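Local coordinates for flagellar protein FlgA (Thermotoga maritima, PDB 3FRN) that probably acts as a periplasmic chaperone in forming the P-ring of the flagellar basal body, at residues 77-82 and 124-129; 81-86 and 137-142; 41-46 and 133-138; 118-123 and 170-175. One frame throughout, in Å; residues are numbered along the deposited sequence.

Contact 1 of 4, residues 77-82 and 124-129; sequences NAVFEE and VFLRFP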
# COMPACT_ATOMS: atom_id res chain seq x y z
N ASN A 77 -9.93 -9.19 -16.04
CA ASN A 77 -10.33 -7.79 -16.20
C ASN A 77 -11.63 -7.50 -15.47
O ASN A 77 -11.72 -6.52 -14.73
CB ASN A 77 -10.48 -7.41 -17.68
CG ASN A 77 -9.15 -7.12 -18.37
OD1 ASN A 77 -9.13 -6.53 -19.44
ND2 ASN A 77 -8.05 -7.54 -17.76
N ALA A 78 -12.63 -8.36 -15.66
CA ALA A 78 -13.95 -8.13 -15.07
C ALA A 78 -13.92 -8.32 -13.55
O ALA A 78 -14.64 -7.64 -12.81
CB ALA A 78 -14.99 -9.04 -15.72
N VAL A 79 -13.07 -9.24 -13.10
CA VAL A 79 -12.83 -9.44 -11.67
C VAL A 79 -12.09 -8.23 -11.07
O VAL A 79 -12.57 -7.65 -10.09
CB VAL A 79 -12.12 -10.80 -11.41
CG1 VAL A 79 -11.51 -10.87 -9.99
CG2 VAL A 79 -13.09 -11.95 -11.63
N PHE A 80 -10.98 -7.82 -11.69
CA PHE A 80 -10.20 -6.66 -11.23
C PHE A 80 -10.98 -5.34 -11.20
O PHE A 80 -10.84 -4.55 -10.26
CB PHE A 80 -8.91 -6.51 -12.05
CG PHE A 80 -7.74 -7.30 -11.51
CD1 PHE A 80 -7.78 -8.69 -11.44
CD2 PHE A 80 -6.58 -6.65 -11.09
CE1 PHE A 80 -6.70 -9.42 -10.95
CE2 PHE A 80 -5.50 -7.38 -10.59
CZ PHE A 80 -5.56 -8.77 -10.53
N GLU A 81 -11.77 -5.10 -12.25
CA GLU A 81 -12.65 -3.94 -12.27
C GLU A 81 -13.59 -3.95 -11.06
O GLU A 81 -13.81 -2.91 -10.43
CB GLU A 81 -13.45 -3.87 -13.58
CG GLU A 81 -12.67 -3.30 -14.76
CD GLU A 81 -13.47 -3.29 -16.06
OE1 GLU A 81 -14.29 -4.20 -16.28
OE2 GLU A 81 -13.27 -2.35 -16.87
N GLU A 82 -14.12 -5.12 -10.74
CA GLU A 82 -15.04 -5.30 -9.62
C GLU A 82 -14.38 -5.12 -8.25
O GLU A 82 -14.94 -4.45 -7.37
CB GLU A 82 -15.75 -6.66 -9.71
CG GLU A 82 -16.84 -6.91 -8.67
CD GLU A 82 -17.90 -5.84 -8.61
OE1 GLU A 82 -18.33 -5.38 -9.69
OE2 GLU A 82 -18.30 -5.46 -7.48
N VAL A 124 -14.26 -13.03 -3.90
CA VAL A 124 -14.82 -12.79 -5.21
C VAL A 124 -15.68 -13.97 -5.64
O VAL A 124 -15.16 -15.05 -6.00
CB VAL A 124 -13.72 -12.56 -6.27
CG1 VAL A 124 -14.35 -12.26 -7.61
CG2 VAL A 124 -12.79 -11.41 -5.85
N PHE A 125 -16.98 -13.76 -5.63
CA PHE A 125 -17.93 -14.81 -5.96
C PHE A 125 -18.32 -14.74 -7.43
O PHE A 125 -18.75 -13.69 -7.92
CB PHE A 125 -19.18 -14.68 -5.09
CG PHE A 125 -20.28 -15.60 -5.50
CD1 PHE A 125 -20.14 -16.98 -5.34
CD2 PHE A 125 -21.46 -15.10 -6.05
CE1 PHE A 125 -21.16 -17.84 -5.72
CE2 PHE A 125 -22.48 -15.95 -6.43
CZ PHE A 125 -22.33 -17.32 -6.26
N LEU A 126 -18.18 -15.87 -8.12
CA LEU A 126 -18.51 -15.95 -9.54
C LEU A 126 -19.63 -16.94 -9.78
O LEU A 126 -19.52 -18.11 -9.42
CB LEU A 126 -17.27 -16.37 -10.35
CG LEU A 126 -15.96 -15.63 -10.09
CD1 LEU A 126 -14.81 -16.26 -10.93
CD2 LEU A 126 -16.12 -14.16 -10.40
N ARG A 127 -20.71 -16.48 -10.39
CA ARG A 127 -21.76 -17.34 -10.86
C ARG A 127 -21.57 -17.70 -12.29
O ARG A 127 -21.42 -16.86 -13.15
CB ARG A 127 -23.13 -16.70 -10.69
CG ARG A 127 -24.22 -17.64 -10.18
CD ARG A 127 -24.58 -18.79 -11.13
NE ARG A 127 -25.95 -19.27 -10.95
CZ ARG A 127 -26.36 -20.53 -11.04
NH1 ARG A 127 -25.52 -21.50 -11.30
NH2 ARG A 127 -27.64 -20.83 -10.85
N PHE A 128 -21.62 -18.99 -12.54
CA PHE A 128 -21.57 -19.47 -13.91
C PHE A 128 -22.92 -20.14 -14.19
O PHE A 128 -23.63 -20.52 -13.25
CB PHE A 128 -20.40 -20.44 -14.10
CG PHE A 128 -19.06 -19.81 -13.89
CD1 PHE A 128 -18.43 -19.14 -14.93
CD2 PHE A 128 -18.43 -19.87 -12.66
CE1 PHE A 128 -17.18 -18.55 -14.73
CE2 PHE A 128 -17.21 -19.26 -12.46
CZ PHE A 128 -16.58 -18.61 -13.50
N PRO A 129 -23.29 -20.25 -15.48
CA PRO A 129 -24.51 -20.97 -15.83
C PRO A 129 -24.62 -22.36 -15.17
O PRO A 129 -25.71 -22.77 -14.79
CB PRO A 129 -24.42 -21.10 -17.35
CG PRO A 129 -23.61 -19.91 -17.77
CD PRO A 129 -22.61 -19.71 -16.68
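Val-79 places its two methyl groups against two different residues of the strand, and these two touches make up the direct contact. Its CG1 lies 4.0 Å from CG1 of Val-124, while its CG2 lies 3.9 Å from CD2 of Leu-126. The branching explains the split: with CG1 anti to the backbone N (chi1 165°) and CG2 beside it, one valine covers two residues of a strand on the same face. The meetings differ in attitude. Against Val-124 the side chains run obliquely, whereas against Leu-126 they are turned by about a right angle, the leucine bringing a terminal methyl inward although its CB does not point straight at the helix. All three residues are buried and wholly apolar here, and both distances are ordinary van der Waals separations.

Away from this patch the segments diverge. Asn-77 and Glu-81 lie on the exposed side of the helix, and Arg-127 and Pro-129 are exposed where the strand gives way to loop.

The arrangement, a helix laid on an antiparallel sheet, is consistent with the HotDog-like family. Ile-112 and Val-114 of strand 111-118 flank it, Val-79 also packs on Met-137 of strand 132-148, and Leu-75 of helix 74-87 touches Leu-126.

Contact 2 of 4, residues 81-86 and 137-142; sequences EEIGKK and MLLRKE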
# COMPACT_ATOMS: atom_id res chain seq x y z
N GLU A 81 -11.77 -5.10 -12.25
CA GLU A 81 -12.65 -3.94 -12.27
C GLU A 81 -13.59 -3.95 -11.06
O GLU A 81 -13.81 -2.91 -10.43
CB GLU A 81 -13.45 -3.87 -13.58
CG GLU A 81 -12.67 -3.30 -14.76
CD GLU A 81 -13.47 -3.29 -16.06
OE1 GLU A 81 -14.29 -4.20 -16.28
OE2 GLU A 81 -13.27 -2.35 -16.87
N GLU A 82 -14.12 -5.12 -10.74
CA GLU A 82 -15.04 -5.30 -9.62
C GLU A 82 -14.38 -5.12 -8.25
O GLU A 82 -14.94 -4.45 -7.37
CB GLU A 82 -15.75 -6.66 -9.71
CG GLU A 82 -16.84 -6.91 -8.67
CD GLU A 82 -17.90 -5.84 -8.61
OE1 GLU A 82 -18.33 -5.38 -9.69
OE2 GLU A 82 -18.30 -5.46 -7.48
N ILE A 83 -13.20 -5.72 -8.06
CA ILE A 83 -12.43 -5.51 -6.82
C ILE A 83 -12.19 -4.01 -6.63
O ILE A 83 -12.47 -3.46 -5.56
CB ILE A 83 -11.07 -6.29 -6.81
CG1 ILE A 83 -11.30 -7.80 -6.80
CG2 ILE A 83 -10.26 -5.93 -5.59
CD1 ILE A 83 -10.05 -8.65 -7.21
N GLY A 84 -11.69 -3.36 -7.68
CA GLY A 84 -11.46 -1.91 -7.69
C GLY A 84 -12.60 -1.09 -7.13
O GLY A 84 -12.37 -0.13 -6.38
N LYS A 85 -13.83 -1.48 -7.46
CA LYS A 85 -15.02 -0.78 -6.98
C LYS A 85 -15.31 -1.04 -5.50
O LYS A 85 -15.62 -0.11 -4.76
CB LYS A 85 -16.25 -1.13 -7.83
CG LYS A 85 -16.16 -0.65 -9.27
CD LYS A 85 -17.32 -1.18 -10.11
CE LYS A 85 -16.97 -1.18 -11.61
NZ LYS A 85 -16.14 -2.36 -12.02
N LYS A 86 -15.22 -2.29 -5.07
CA LYS A 86 -15.51 -2.63 -3.68
C LYS A 86 -14.36 -2.32 -2.73
O LYS A 86 -14.59 -2.00 -1.57
CB LYS A 86 -15.93 -4.10 -3.54
CG LYS A 86 -17.30 -4.42 -4.12
CD LYS A 86 -18.41 -3.70 -3.37
CE LYS A 86 -19.73 -3.81 -4.11
NZ LYS A 86 -20.80 -3.02 -3.44
N MET A 137 -9.11 -13.47 -2.46
CA MET A 137 -8.01 -12.79 -3.14
C MET A 137 -7.29 -11.80 -2.21
O MET A 137 -7.92 -10.94 -1.59
CB MET A 137 -8.50 -12.14 -4.45
CG MET A 137 -8.99 -13.19 -5.52
SD MET A 137 -9.24 -12.59 -7.21
CE MET A 137 -7.57 -12.51 -7.82
N LEU A 138 -5.98 -11.97 -2.09
CA LEU A 138 -5.13 -11.07 -1.33
C LEU A 138 -4.67 -9.93 -2.23
O LEU A 138 -4.13 -10.17 -3.32
CB LEU A 138 -3.93 -11.82 -0.73
CG LEU A 138 -2.90 -11.10 0.15
CD1 LEU A 138 -3.42 -10.75 1.54
CD2 LEU A 138 -1.68 -11.98 0.26
N LEU A 139 -4.89 -8.71 -1.77
CA LEU A 139 -4.54 -7.52 -2.52
C LEU A 139 -3.17 -6.98 -2.09
O LEU A 139 -2.89 -6.87 -0.90
CB LEU A 139 -5.61 -6.44 -2.32
CG LEU A 139 -6.78 -6.36 -3.30
CD1 LEU A 139 -7.64 -7.62 -3.30
CD2 LEU A 139 -7.63 -5.13 -2.99
N ARG A 140 -2.35 -6.65 -3.08
CA ARG A 140 -1.02 -6.08 -2.85
C ARG A 140 -0.80 -4.87 -3.74
O ARG A 140 -1.15 -4.88 -4.91
CB ARG A 140 0.07 -7.10 -3.19
CG ARG A 140 0.31 -8.16 -2.14
CD ARG A 140 1.46 -9.07 -2.56
NE ARG A 140 1.82 -10.04 -1.52
CZ ARG A 140 2.63 -11.08 -1.71
NH1 ARG A 140 3.17 -11.30 -2.90
NH2 ARG A 140 2.89 -11.90 -0.70
N LYS A 141 -0.21 -3.83 -3.16
CA LYS A 141 0.31 -2.71 -3.95
C LYS A 141 1.74 -2.47 -3.51
O LYS A 141 2.01 -1.82 -2.49
CB LYS A 141 -0.54 -1.46 -3.76
CG LYS A 141 -0.25 -0.36 -4.77
CD LYS A 141 -1.23 0.78 -4.63
CE LYS A 141 -1.32 1.59 -5.90
NZ LYS A 141 -2.55 2.44 -5.92
N GLU A 142 2.67 -3.03 -4.29
CA GLU A 142 4.09 -2.96 -3.97
C GLU A 142 4.70 -1.78 -4.70
O GLU A 142 4.59 -1.68 -5.91
CB GLU A 142 4.77 -4.27 -4.37
CG GLU A 142 6.00 -4.63 -3.53
CD GLU A 142 5.66 -5.25 -2.18
OE1 GLU A 142 6.58 -5.36 -1.34
OE2 GLU A 142 4.48 -5.63 -1.96
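One helical turn before Lys-85, and two residues ahead of the Ile-83 that packs on Met-137 and Leu-139, the carbonyl O of Glu-81 is gripped twice by the same lysine. The backbone N of Lys-85 donates to it at 3.3 Å, as an i to i+4 helical bond, and Lys-85 NZ curls back to within 2.9 Å of Glu-81 O in a weak bond. That polar arrangement stays on the exposed part of the helix.

The contact itself is made by Ile-83, whose two branches serve different partners. Its CG2, anti to the backbone N, sits at the forked end of Leu-139, 3.8 Å from Leu-139 CD2 and 3.9 Å from Leu-139 CD1; the two side chains lie alongside, running in opposite senses. The other branch carries CD1 to 4.0 Å from SD of Met-137, which it crosses at about a right angle.

Helix 74-87 thus faces a curved antiparallel sheet, the helix-on-sheet layout expected of a HotDog-like fold. Met-137 and Leu-139 lie two apart on one strand and present the same face to the helix. The methionine meets Ile-83 through SD; its CE, turned by the bend at chi3 (78°), lies farther from Ile-83 CD1, at 4.6 Å. Phe-92 adds its side chain to Ile-83 and Phe-171 to Leu-139, while Ala-94 and Val-96 of strand 93-101 pack on Met-137.

Contact 3 of 4, residues 41-46 and 133-138; sequences LEYLVT and VTLNML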
# COMPACT_ATOMS: atom_id res chain seq x y z
N LEU A 41 -5.80 -15.61 -14.18
CA LEU A 41 -5.65 -15.21 -12.79
C LEU A 41 -4.37 -15.76 -12.16
O LEU A 41 -3.87 -16.82 -12.57
CB LEU A 41 -6.85 -15.66 -11.95
CG LEU A 41 -8.24 -15.13 -12.29
CD1 LEU A 41 -9.29 -15.74 -11.38
CD2 LEU A 41 -8.29 -13.62 -12.19
N GLU A 42 -3.85 -15.04 -11.16
CA GLU A 42 -2.62 -15.43 -10.47
C GLU A 42 -2.96 -16.05 -9.14
O GLU A 42 -3.80 -15.54 -8.42
CB GLU A 42 -1.76 -14.20 -10.23
CG GLU A 42 -0.28 -14.50 -10.13
CD GLU A 42 0.44 -14.44 -11.47
OE1 GLU A 42 -0.23 -14.16 -12.50
OE2 GLU A 42 1.67 -14.66 -11.50
N TYR A 43 -2.28 -17.14 -8.80
CA TYR A 43 -2.56 -17.86 -7.57
C TYR A 43 -1.35 -17.85 -6.66
O TYR A 43 -0.21 -17.84 -7.11
CB TYR A 43 -2.96 -19.32 -7.87
CG TYR A 43 -4.34 -19.45 -8.48
CD1 TYR A 43 -4.60 -18.99 -9.77
CD2 TYR A 43 -5.37 -20.01 -7.77
CE1 TYR A 43 -5.86 -19.08 -10.32
CE2 TYR A 43 -6.65 -20.12 -8.31
CZ TYR A 43 -6.87 -19.64 -9.59
OH TYR A 43 -8.12 -19.74 -10.14
N LEU A 44 -1.59 -17.87 -5.35
CA LEU A 44 -0.50 -17.96 -4.40
C LEU A 44 -0.85 -19.07 -3.44
O LEU A 44 -1.77 -18.93 -2.66
CB LEU A 44 -0.38 -16.65 -3.65
CG LEU A 44 0.99 -16.12 -3.23
CD1 LEU A 44 1.85 -15.76 -4.44
CD2 LEU A 44 0.77 -14.92 -2.35
N VAL A 45 -0.14 -20.20 -3.53
CA VAL A 45 -0.36 -21.30 -2.61
C VAL A 45 0.43 -21.03 -1.33
O VAL A 45 1.66 -21.00 -1.36
CB VAL A 45 0.06 -22.66 -3.18
CG1 VAL A 45 -0.14 -23.76 -2.13
CG2 VAL A 45 -0.71 -22.99 -4.42
N THR A 46 -0.29 -20.85 -0.23
CA THR A 46 0.33 -20.51 1.04
C THR A 46 0.52 -21.73 1.94
O THR A 46 -0.06 -22.79 1.70
CB THR A 46 -0.54 -19.50 1.80
OG1 THR A 46 -1.85 -20.05 1.97
CG2 THR A 46 -0.64 -18.20 1.03
N VAL A 133 -17.96 -20.33 -8.33
CA VAL A 133 -16.61 -20.26 -7.73
C VAL A 133 -16.44 -19.04 -6.81
O VAL A 133 -16.73 -17.92 -7.21
CB VAL A 133 -15.50 -20.25 -8.81
CG1 VAL A 133 -14.12 -20.37 -8.18
CG2 VAL A 133 -15.70 -21.36 -9.82
N THR A 134 -16.00 -19.27 -5.57
CA THR A 134 -15.52 -18.19 -4.70
C THR A 134 -13.97 -18.17 -4.66
O THR A 134 -13.32 -19.18 -4.38
CB THR A 134 -16.12 -18.28 -3.28
OG1 THR A 134 -17.49 -18.68 -3.37
CG2 THR A 134 -16.04 -16.93 -2.52
N LEU A 135 -13.38 -17.02 -5.01
CA LEU A 135 -11.94 -16.85 -4.90
C LEU A 135 -11.68 -15.87 -3.77
O LEU A 135 -12.21 -14.76 -3.79
CB LEU A 135 -11.34 -16.23 -6.16
CG LEU A 135 -11.80 -16.61 -7.56
CD1 LEU A 135 -11.36 -15.51 -8.50
CD2 LEU A 135 -11.18 -17.92 -7.98
N ASN A 136 -10.88 -16.29 -2.79
CA ASN A 136 -10.40 -15.37 -1.77
C ASN A 136 -9.11 -14.78 -2.29
O ASN A 136 -8.15 -15.51 -2.60
CB ASN A 136 -10.24 -16.07 -0.41
CG ASN A 136 -11.58 -16.39 0.24
OD1 ASN A 136 -11.65 -16.61 1.45
ND2 ASN A 136 -12.64 -16.42 -0.55
N MET A 137 -9.11 -13.47 -2.46
CA MET A 137 -8.01 -12.79 -3.14
C MET A 137 -7.29 -11.80 -2.21
O MET A 137 -7.92 -10.94 -1.59
CB MET A 137 -8.50 -12.14 -4.45
CG MET A 137 -8.99 -13.19 -5.52
SD MET A 137 -9.24 -12.59 -7.21
CE MET A 137 -7.57 -12.51 -7.82
N LEU A 138 -5.98 -11.97 -2.09
CA LEU A 138 -5.13 -11.07 -1.33
C LEU A 138 -4.67 -9.93 -2.23
O LEU A 138 -4.13 -10.17 -3.32
CB LEU A 138 -3.93 -11.82 -0.73
CG LEU A 138 -2.90 -11.10 0.15
CD1 LEU A 138 -3.42 -10.75 1.54
CD2 LEU A 138 -1.68 -11.98 0.26
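This is a buried, apolar contact between two regions of the chain: Leu-41 and Tyr-43, in the FlgA N-terminal family region, reach Leu-135 on strand 132-148 of the HotDog-like antiparallel sheet. The segments are not paired as strands, since even their closest CA atoms, those of Tyr-43 and Met-137, are 8.7 Å apart; side chains bridge the gap.

Leu-41 and Leu-135 meet end on, methyl to methyl, with CD1 of Leu-41 only 3.6 Å from CD1 of Leu-135. In both residues chi1 places CG beside the backbone N and anti to the carbonyl carbon, and the extended chi2 (178° and 161°) points each CD1 at the other.

Strand 93-101 lies between the two regions. It pairs with strand 132-148, and its Val-96 makes backbone hydrogen bonds with Glu-42 and Leu-44, so the leucine pair adds to a junction that is also held by main chain.

Tyr-43 enters differently: its CB points away from the strand, yet the side chain turns so that its hydroxyl end nears Leu-135, at about a right angle. The hydroxyl is held by hydrogen bonds with Ile-36 O and Leu-38 N, and Tyr-43 OH lies 4.2 Å from CD2 of Leu-135.

Contact 4 of 4, residues 118-123 and 170-175; sequences SKNLFS and VFEIYG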
# COMPACT_ATOMS: atom_id res chain seq x y z
N SER A 118 -11.41 -9.38 5.36
CA SER A 118 -10.65 -8.64 6.34
C SER A 118 -9.82 -7.59 5.61
O SER A 118 -10.13 -7.22 4.47
CB SER A 118 -9.73 -9.57 7.14
OG SER A 118 -8.69 -10.08 6.31
N LYS A 119 -8.76 -7.13 6.27
CA LYS A 119 -7.81 -6.20 5.67
C LYS A 119 -7.07 -6.87 4.51
O LYS A 119 -6.42 -7.90 4.69
CB LYS A 119 -6.82 -5.71 6.73
CG LYS A 119 -5.89 -4.60 6.28
CD LYS A 119 -4.77 -4.39 7.29
CE LYS A 119 -3.72 -3.43 6.77
NZ LYS A 119 -4.26 -2.08 6.49
N ASN A 120 -7.23 -6.28 3.32
CA ASN A 120 -6.55 -6.72 2.08
C ASN A 120 -7.02 -8.06 1.50
O ASN A 120 -6.37 -8.62 0.62
CB ASN A 120 -5.02 -6.70 2.24
CG ASN A 120 -4.48 -5.32 2.53
OD1 ASN A 120 -5.05 -4.32 2.11
ND2 ASN A 120 -3.37 -5.27 3.25
N LEU A 121 -8.14 -8.56 1.99
CA LEU A 121 -8.65 -9.87 1.63
C LEU A 121 -10.12 -9.78 1.20
O LEU A 121 -10.98 -9.35 1.97
CB LEU A 121 -8.49 -10.83 2.81
CG LEU A 121 -8.85 -12.31 2.63
CD1 LEU A 121 -7.91 -12.99 1.69
CD2 LEU A 121 -8.82 -13.00 4.00
N PHE A 122 -10.40 -10.18 -0.03
CA PHE A 122 -11.75 -10.08 -0.57
C PHE A 122 -12.22 -11.41 -1.11
O PHE A 122 -11.43 -12.17 -1.68
CB PHE A 122 -11.81 -8.99 -1.65
CG PHE A 122 -11.69 -7.59 -1.10
CD1 PHE A 122 -12.83 -6.85 -0.79
CD2 PHE A 122 -10.44 -7.02 -0.89
CE1 PHE A 122 -12.73 -5.56 -0.27
CE2 PHE A 122 -10.33 -5.73 -0.36
CZ PHE A 122 -11.47 -5.01 -0.05
N SER A 123 -13.51 -11.71 -0.90
CA SER A 123 -14.13 -12.89 -1.49
C SER A 123 -14.80 -12.53 -2.80
O SER A 123 -15.80 -11.81 -2.81
CB SER A 123 -15.16 -13.51 -0.54
OG SER A 123 -14.58 -14.53 0.26
N VAL A 170 2.29 -1.08 0.11
CA VAL A 170 1.55 0.11 0.50
C VAL A 170 0.27 -0.24 1.26
O VAL A 170 -0.23 0.55 2.05
CB VAL A 170 1.24 1.01 -0.74
CG1 VAL A 170 0.42 2.25 -0.36
CG2 VAL A 170 2.54 1.40 -1.44
N PHE A 171 -0.24 -1.46 1.06
CA PHE A 171 -1.46 -1.89 1.75
C PHE A 171 -1.19 -2.41 3.15
O PHE A 171 -2.11 -2.79 3.87
CB PHE A 171 -2.21 -2.94 0.93
CG PHE A 171 -2.86 -2.41 -0.32
CD1 PHE A 171 -3.01 -1.04 -0.53
CD2 PHE A 171 -3.34 -3.28 -1.28
CE1 PHE A 171 -3.61 -0.56 -1.67
CE2 PHE A 171 -3.95 -2.81 -2.42
CZ PHE A 171 -4.08 -1.44 -2.62
N GLU A 172 0.09 -2.44 3.53
CA GLU A 172 0.52 -2.83 4.87
C GLU A 172 1.27 -1.68 5.56
O GLU A 172 2.04 -1.91 6.49
CB GLU A 172 1.40 -4.08 4.81
CG GLU A 172 0.63 -5.40 4.78
CD GLU A 172 1.50 -6.60 4.43
OE1 GLU A 172 1.69 -7.49 5.29
OE2 GLU A 172 2.01 -6.67 3.29
N ILE A 173 1.06 -0.47 5.07
CA ILE A 173 1.59 0.75 5.68
C ILE A 173 0.43 1.53 6.31
O ILE A 173 -0.61 1.76 5.67
CB ILE A 173 2.31 1.63 4.63
CG1 ILE A 173 3.60 0.95 4.16
CG2 ILE A 173 2.61 3.03 5.19
CD1 ILE A 173 4.20 1.57 2.90
N TYR A 174 0.60 1.91 7.58
CA TYR A 174 -0.39 2.74 8.27
C TYR A 174 -0.09 4.20 8.03
O TYR A 174 0.91 4.73 8.51
CB TYR A 174 -0.42 2.43 9.77
CG TYR A 174 -1.32 1.27 10.13
CD1 TYR A 174 -0.96 -0.04 9.81
CD2 TYR A 174 -2.52 1.48 10.79
CE1 TYR A 174 -1.79 -1.11 10.13
CE2 TYR A 174 -3.36 0.42 11.12
CZ TYR A 174 -2.98 -0.87 10.79
OH TYR A 174 -3.81 -1.93 11.12
N GLY A 175 -0.97 4.86 7.27
CA GLY A 175 -0.73 6.23 6.83
C GLY A 175 -0.35 6.26 5.37
O GLY A 175 -0.10 5.23 4.76
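Asn-120 donates from ND2 to the carbonyl O of Phe-171 across 2.8 Å, and the N-H points almost exactly at its target, at 176°. The acceptor lies in the plane of the asparagine amide, so the donor hydrogen is used along its natural direction. On the carbonyl side the fit is different: the donor stands well above the carbonyl plane, and not on a lone pair.

Conformation puts the amide there. Ser-118 to Leu-121 form a type II turn joining strands 111-118 and 121-127 into a hairpin, and Asn-120 takes its third position with positive phi. Its CG lies beside the backbone N (chi1 -62°), projecting the amide toward Phe-171. Asn-120 OD1 then rests 3.4 Å from Phe-171 CB; the amide and ring planes lie 30° apart, with OD1 approaching the ring obliquely. In Phe-171, too, CG sits beside the backbone N, and the ring leads away from the turn to pack on Ala-89, Phe-92 and Lys-141.

Lys-119 starts in the other sense, with CG anti to the backbone N, and runs extended as far as CE, which lies 3.4 Å from Phe-171 O; it bends only at the last torsion, which turns NZ.

With a leucine in place of Asn-120, Phe-171 O would probably lose this straight donor, and the hairpin tip would be freer to shift against the loop.

The chemistry is that of a surface junction: one hydrogen bond from a side-chain amide, straight at the donor, with carbon-to-oxygen touches from Lys-119 CE and Phe-171 CB beside it, joins the HotDog-like hairpin to a loop within the SAF family region.

In the fold
From the N terminus, the first segment met is 41-46, which contact 3 closes onto 133-138, joining the N-terminal region to the HotDog-like sheet. Nested inside that loop, contact 1 brings helix 74-87 onto strand 121-127. Contact 2 starts on the same helix, one turn further on, and closes on strand 132-148, sharing Met-137 and Leu-138 with contact 3. The two strands are sheet neighbours, so contacts 1 and 2 form one continuous helix-sheet layer in which Val-79 and Val-124 both reach the sulfur of Met-137. Contact 4 leaves from 118-123 and lands at 170-175, crossing the other three and extending the connections into the SAF region.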